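Long-range contact in integral membrane indolylacetylinositol arabinosyltransferase EmbB (Mycolicibacterium smegmatis MC2 155, PDB 7BVC), which probably transfers arabinose units onto the growing arabinan of mycobacterial arabinogalactan, as a membrane-embedded glycosyltransferase of the emb family: residues T879-G891 / T895-V907. Numbering follows the deposited sequence.
Sequences TGQTVDLEYATRG and TLVPAGRVTPYDV
Leu-885 O accepts the backbone N-H of Val-902 at 3.0 Å, with the CA of Arg-901 also directed at it through a C-H...O contact. The reciprocal bond, from Leu-885 N to Val-902 O, is weak. They join the two arms of an irregular antiparallel beta hairpin in the C-terminal domain, where strand 882-889 lies between its neighbour 929-936 and the returning chain 895-907. Beside this pair the ring of Tyr-887 lies under Gly-900, whose CA sits over one ring face, 3.8 Å from the centroid, a CH-pi contact. Glycine suits the spot because the ring takes the room a side chain would need. Val-902, branched and apolar, sets CG2 against the ring edge at CE2, and Tyr-918 of strand 914-918 packs on the same valine. Arg-901 has CG anti to its backbone N (chi1 -175°), laying CG and CD across the Asp-884 side chain; a bend at chi3 (-76°) turns its guanidinium toward Glu-886, though the exact place of the facing atoms is doubtful. The other carboxylate oxygen, Glu-886 OE1, forms a salt bridge with Arg-931. Nearer the turn, where both touch Trp-843, small Ala-888 lets Leu-896 approach closely, their CB atoms 4.0 Å apart.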
loop_
_atom_site.group_PDB
_atom_site.type_symbol
_atom_site.label_atom_id
_atom_site.label_comp_id
_atom_site.label_asym_id
_atom_site.label_seq_id
_atom_site.Cartn_x
_atom_site.Cartn_y
_atom_site.Cartn_z
ATOM N N THR B 879 1.054 18.729 21.444
ATOM C CA THR B 879 1.553 19.990 21.969
ATOM C C THR B 879 1.372 21.120 20.956
ATOM O O THR B 879 0.968 20.916 19.809
ATOM C CB THR B 879 3.023 19.866 22.366
ATOM O OG1 THR B 879 3.805 19.532 21.214
ATOM C CG2 THR B 879 3.197 18.786 23.424
ATOM N N GLY B 880 1.678 22.326 21.407
ATOM C CA GLY B 880 1.466 23.525 20.625
ATOM C C GLY B 880 1.190 24.695 21.550
ATOM O O GLY B 880 1.283 24.580 22.768
ATOM N N GLN B 881 0.847 25.828 20.940
ATOM C CA GLN B 881 0.547 27.027 21.707
ATOM C C GLN B 881 -0.719 26.818 22.537
ATOM O O GLN B 881 -1.512 25.907 22.291
ATOM C CB GLN B 881 0.405 28.229 20.779
ATOM C CG GLN B 881 1.526 28.341 19.762
ATOM C CD GLN B 881 2.899 28.155 20.380
ATOM O OE1 GLN B 881 3.231 28.785 21.383
ATOM N NE2 GLN B 881 3.701 27.284 19.784
ATOM N N THR B 882 -0.911 27.676 23.537
ATOM C CA THR B 882 -1.869 27.387 24.595
ATOM C C THR B 882 -3.057 28.335 24.555
ATOM O O THR B 882 -2.904 29.536 24.318
ATOM C CB THR B 882 -1.211 27.466 25.977
ATOM O OG1 THR B 882 -0.753 28.801 26.216
ATOM C CG2 THR B 882 -0.033 26.513 26.055
ATOM N N VAL B 883 -4.242 27.773 24.781
ATOM C CA VAL B 883 -5.454 28.522 25.090
ATOM C C VAL B 883 -6.138 27.803 26.243
ATOM O O VAL B 883 -6.524 26.637 26.104
ATOM C CB VAL B 883 -6.404 28.638 23.886
ATOM C CG1 VAL B 883 -7.702 29.312 24.306
ATOM C CG2 VAL B 883 -5.745 29.416 22.764
ATOM N N ASP B 884 -6.286 28.489 27.374
ATOM C CA ASP B 884 -6.842 27.866 28.566
ATOM C C ASP B 884 -8.020 28.670 29.098
ATOM O O ASP B 884 -8.501 29.593 28.433
ATOM C CB ASP B 884 -5.768 27.712 29.645
ATOM C CG ASP B 884 -4.857 26.529 29.390
ATOM O OD1 ASP B 884 -5.164 25.724 28.489
ATOM O OD2 ASP B 884 -3.832 26.400 30.093
ATOM N N LEU B 885 -8.496 28.324 30.291
ATOM C CA LEU B 885 -9.699 28.941 30.838
ATOM C C LEU B 885 -9.497 29.145 32.331
ATOM O O LEU B 885 -9.442 28.171 33.086
ATOM C CB LEU B 885 -10.921 28.071 30.573
ATOM C CG LEU B 885 -12.262 28.788 30.649
ATOM C CD1 LEU B 885 -12.552 29.456 29.323
ATOM C CD2 LEU B 885 -13.374 27.829 31.032
ATOM N N GLU B 886 -9.397 30.399 32.757
ATOM C CA GLU B 886 -9.261 30.714 34.171
ATOM C C GLU B 886 -10.626 31.018 34.771
ATOM O O GLU B 886 -11.443 31.712 34.162
ATOM C CB GLU B 886 -8.323 31.905 34.370
ATOM C CG GLU B 886 -6.860 31.527 34.465
ATOM C CD GLU B 886 -6.091 32.431 35.402
ATOM O OE1 GLU B 886 -6.673 33.426 35.879
ATOM O OE2 GLU B 886 -4.906 32.145 35.666
ATOM N N TYR B 887 -10.870 30.492 35.968
ATOM C CA TYR B 887 -12.111 30.735 36.687
ATOM C C TYR B 887 -11.808 31.401 38.020
ATOM O O TYR B 887 -10.833 31.054 38.694
ATOM C CB TYR B 887 -12.899 29.440 36.904
ATOM C CG TYR B 887 -12.114 28.298 37.505
ATOM C CD1 TYR B 887 -11.986 28.162 38.879
ATOM C CD2 TYR B 887 -11.519 27.341 36.695
ATOM C CE1 TYR B 887 -11.281 27.114 39.430
ATOM C CE2 TYR B 887 -10.809 26.289 37.238
ATOM C CZ TYR B 887 -10.693 26.181 38.606
ATOM O OH TYR B 887 -9.986 25.135 39.150
ATOM N N ALA B 888 -12.647 32.360 38.391
ATOM C CA ALA B 888 -12.435 33.195 39.562
ATOM C C ALA B 888 -13.430 32.839 40.660
ATOM O O ALA B 888 -14.339 32.027 40.474
ATOM C CB ALA B 888 -12.542 34.676 39.189
ATOM N N THR B 889 -13.241 33.461 41.826
ATOM C CA THR B 889 -14.133 33.298 42.966
ATOM C C THR B 889 -14.458 34.675 43.529
ATOM O O THR B 889 -13.933 35.696 43.074
ATOM C CB THR B 889 -13.517 32.408 44.056
ATOM O OG1 THR B 889 -12.599 33.180 44.840
ATOM C CG2 THR B 889 -12.783 31.221 43.448
ATOM N N ARG B 890 -15.336 34.703 44.528
ATOM C CA ARG B 890 -15.719 35.938 45.197
ATOM C C ARG B 890 -14.833 36.180 46.417
ATOM O O ARG B 890 -13.816 35.512 46.626
ATOM C CB ARG B 890 -17.188 35.904 45.611
ATOM C CG ARG B 890 -18.179 36.220 44.515
ATOM C CD ARG B 890 -19.592 36.057 45.034
ATOM N NE ARG B 890 -19.916 34.657 45.286
ATOM C CZ ARG B 890 -20.993 34.249 45.948
ATOM N NH1 ARG B 890 -21.850 35.137 46.430
ATOM N NH2 ARG B 890 -21.212 32.954 46.130
ATOM N N GLY B 891 -15.227 37.149 47.235
ATOM C CA GLY B 891 -14.572 37.426 48.489
ATOM C C GLY B 891 -15.479 38.234 49.393
ATOM O O GLY B 891 -16.464 38.829 48.945
ATOM N N THR B 895 -14.800 40.905 44.975
ATOM C CA THR B 895 -13.770 40.963 43.945
ATOM C C THR B 895 -13.690 39.600 43.275
ATOM O O THR B 895 -14.364 38.647 43.675
ATOM C CB THR B 895 -12.407 41.358 44.518
ATOM O OG1 THR B 895 -11.481 41.575 43.445
ATOM C CG2 THR B 895 -11.874 40.265 45.432
ATOM N N LEU B 896 -12.850 39.520 42.247
ATOM C CA LEU B 896 -12.656 38.307 41.461
ATOM C C LEU B 896 -11.171 37.984 41.451
ATOM O O LEU B 896 -10.380 38.698 40.827
ATOM C CB LEU B 896 -13.189 38.489 40.041
ATOM C CG LEU B 896 -14.613 38.027 39.734
ATOM C CD1 LEU B 896 -15.627 38.628 40.687
ATOM C CD2 LEU B 896 -14.951 38.413 38.321
ATOM N N VAL B 897 -10.791 36.914 42.135
ATOM C CA VAL B 897 -9.392 36.519 42.274
ATOM C C VAL B 897 -9.107 35.383 41.297
ATOM O O VAL B 897 -9.937 34.473 41.165
ATOM C CB VAL B 897 -9.058 36.105 43.721
ATOM C CG1 VAL B 897 -9.353 37.254 44.670
ATOM C CG2 VAL B 897 -9.843 34.874 44.142
ATOM N N PRO B 898 -7.986 35.414 40.575
ATOM C CA PRO B 898 -7.672 34.325 39.636
ATOM C C PRO B 898 -7.162 33.100 40.381
ATOM O O PRO B 898 -6.087 33.129 40.983
ATOM C CB PRO B 898 -6.593 34.934 38.736
ATOM C CG PRO B 898 -5.940 35.969 39.588
ATOM C CD PRO B 898 -7.009 36.513 40.498
ATOM N N ALA B 899 -7.941 32.020 40.339
ATOM C CA ALA B 899 -7.558 30.783 41.020
ATOM C C ALA B 899 -8.137 29.611 40.228
ATOM O O ALA B 899 -9.298 29.238 40.411
ATOM C CB ALA B 899 -8.034 30.774 42.465
ATOM N N GLY B 900 -7.317 29.035 39.358
ATOM C CA GLY B 900 -7.691 27.854 38.604
ATOM C C GLY B 900 -7.393 28.003 37.126
ATOM O O GLY B 900 -7.117 29.086 36.617
ATOM N N ARG B 901 -7.468 26.865 36.437
ATOM C CA ARG B 901 -7.186 26.790 35.011
ATOM C C ARG B 901 -7.652 25.439 34.489
ATOM O O ARG B 901 -7.464 24.419 35.156
ATOM C CB ARG B 901 -5.690 26.981 34.732
ATOM C CG ARG B 901 -5.334 27.041 33.261
ATOM C CD ARG B 901 -3.920 27.555 33.055
ATOM N NE ARG B 901 -3.830 29.000 33.241
ATOM C CZ ARG B 901 -3.387 29.584 34.349
ATOM N NH1 ARG B 901 -2.989 28.844 35.376
ATOM N NH2 ARG B 901 -3.338 30.905 34.430
ATOM N N VAL B 902 -8.259 25.441 33.305
ATOM C CA VAL B 902 -8.773 24.232 32.672
ATOM C C VAL B 902 -8.148 24.097 31.291
ATOM O O VAL B 902 -7.989 25.090 30.573
ATOM C CB VAL B 902 -10.313 24.249 32.571
ATOM C CG1 VAL B 902 -10.831 22.889 32.134
ATOM C CG2 VAL B 902 -10.934 24.658 33.896
ATOM N N THR B 903 -7.790 22.852 30.917
ATOM C CA THR B 903 -7.214 22.526 29.621
ATOM C C THR B 903 -8.278 21.962 28.686
ATOM O O THR B 903 -9.190 21.254 29.124
ATOM C CB THR B 903 -6.081 21.509 29.773
ATOM O OG1 THR B 903 -6.634 20.205 29.988
ATOM C CG2 THR B 903 -5.185 21.878 30.946
ATOM N N PRO B 904 -8.190 22.246 27.389
ATOM C CA PRO B 904 -9.300 21.948 26.482
ATOM C C PRO B 904 -9.323 20.498 26.020
ATOM O O PRO B 904 -8.400 19.714 26.248
ATOM C CB PRO B 904 -9.034 22.889 25.306
ATOM C CG PRO B 904 -7.558 22.984 25.262
ATOM C CD PRO B 904 -7.105 22.968 26.701
ATOM N N TYR B 905 -10.417 20.161 25.345
ATOM C CA TYR B 905 -10.625 18.857 24.723
ATOM C C TYR B 905 -10.635 19.063 23.212
ATOM O O TYR B 905 -11.683 19.347 22.623
ATOM C CB TYR B 905 -11.932 18.227 25.197
ATOM C CG TYR B 905 -11.820 17.411 26.460
ATOM C CD1 TYR B 905 -11.093 16.230 26.486
ATOM C CD2 TYR B 905 -12.461 17.810 27.623
ATOM C CE1 TYR B 905 -10.999 15.479 27.639
ATOM C CE2 TYR B 905 -12.371 17.067 28.779
ATOM C CZ TYR B 905 -11.640 15.905 28.783
ATOM O OH TYR B 905 -11.552 15.166 29.939
ATOM N N ASP B 906 -9.471 18.921 22.585
ATOM C CA ASP B 906 -9.373 19.058 21.139
ATOM C C ASP B 906 -9.723 17.745 20.453
ATOM O O ASP B 906 -9.261 16.675 20.857
ATOM C CB ASP B 906 -7.967 19.499 20.733
ATOM C CG ASP B 906 -7.674 20.933 21.121
ATOM O OD1 ASP B 906 -8.623 21.737 21.178
ATOM O OD2 ASP B 906 -6.498 21.262 21.369
ATOM N N VAL B 907 -10.561 17.827 19.421
ATOM C CA VAL B 907 -10.943 16.644 18.661
ATOM C C VAL B 907 -10.756 16.902 17.170
ATOM O O VAL B 907 -10.583 15.965 16.382
ATOM C CB VAL B 907 -12.393 16.232 18.983
ATOM C CG1 VAL B 907 -13.375 17.256 18.443
ATOM C CG2 VAL B 907 -12.691 14.844 18.449
#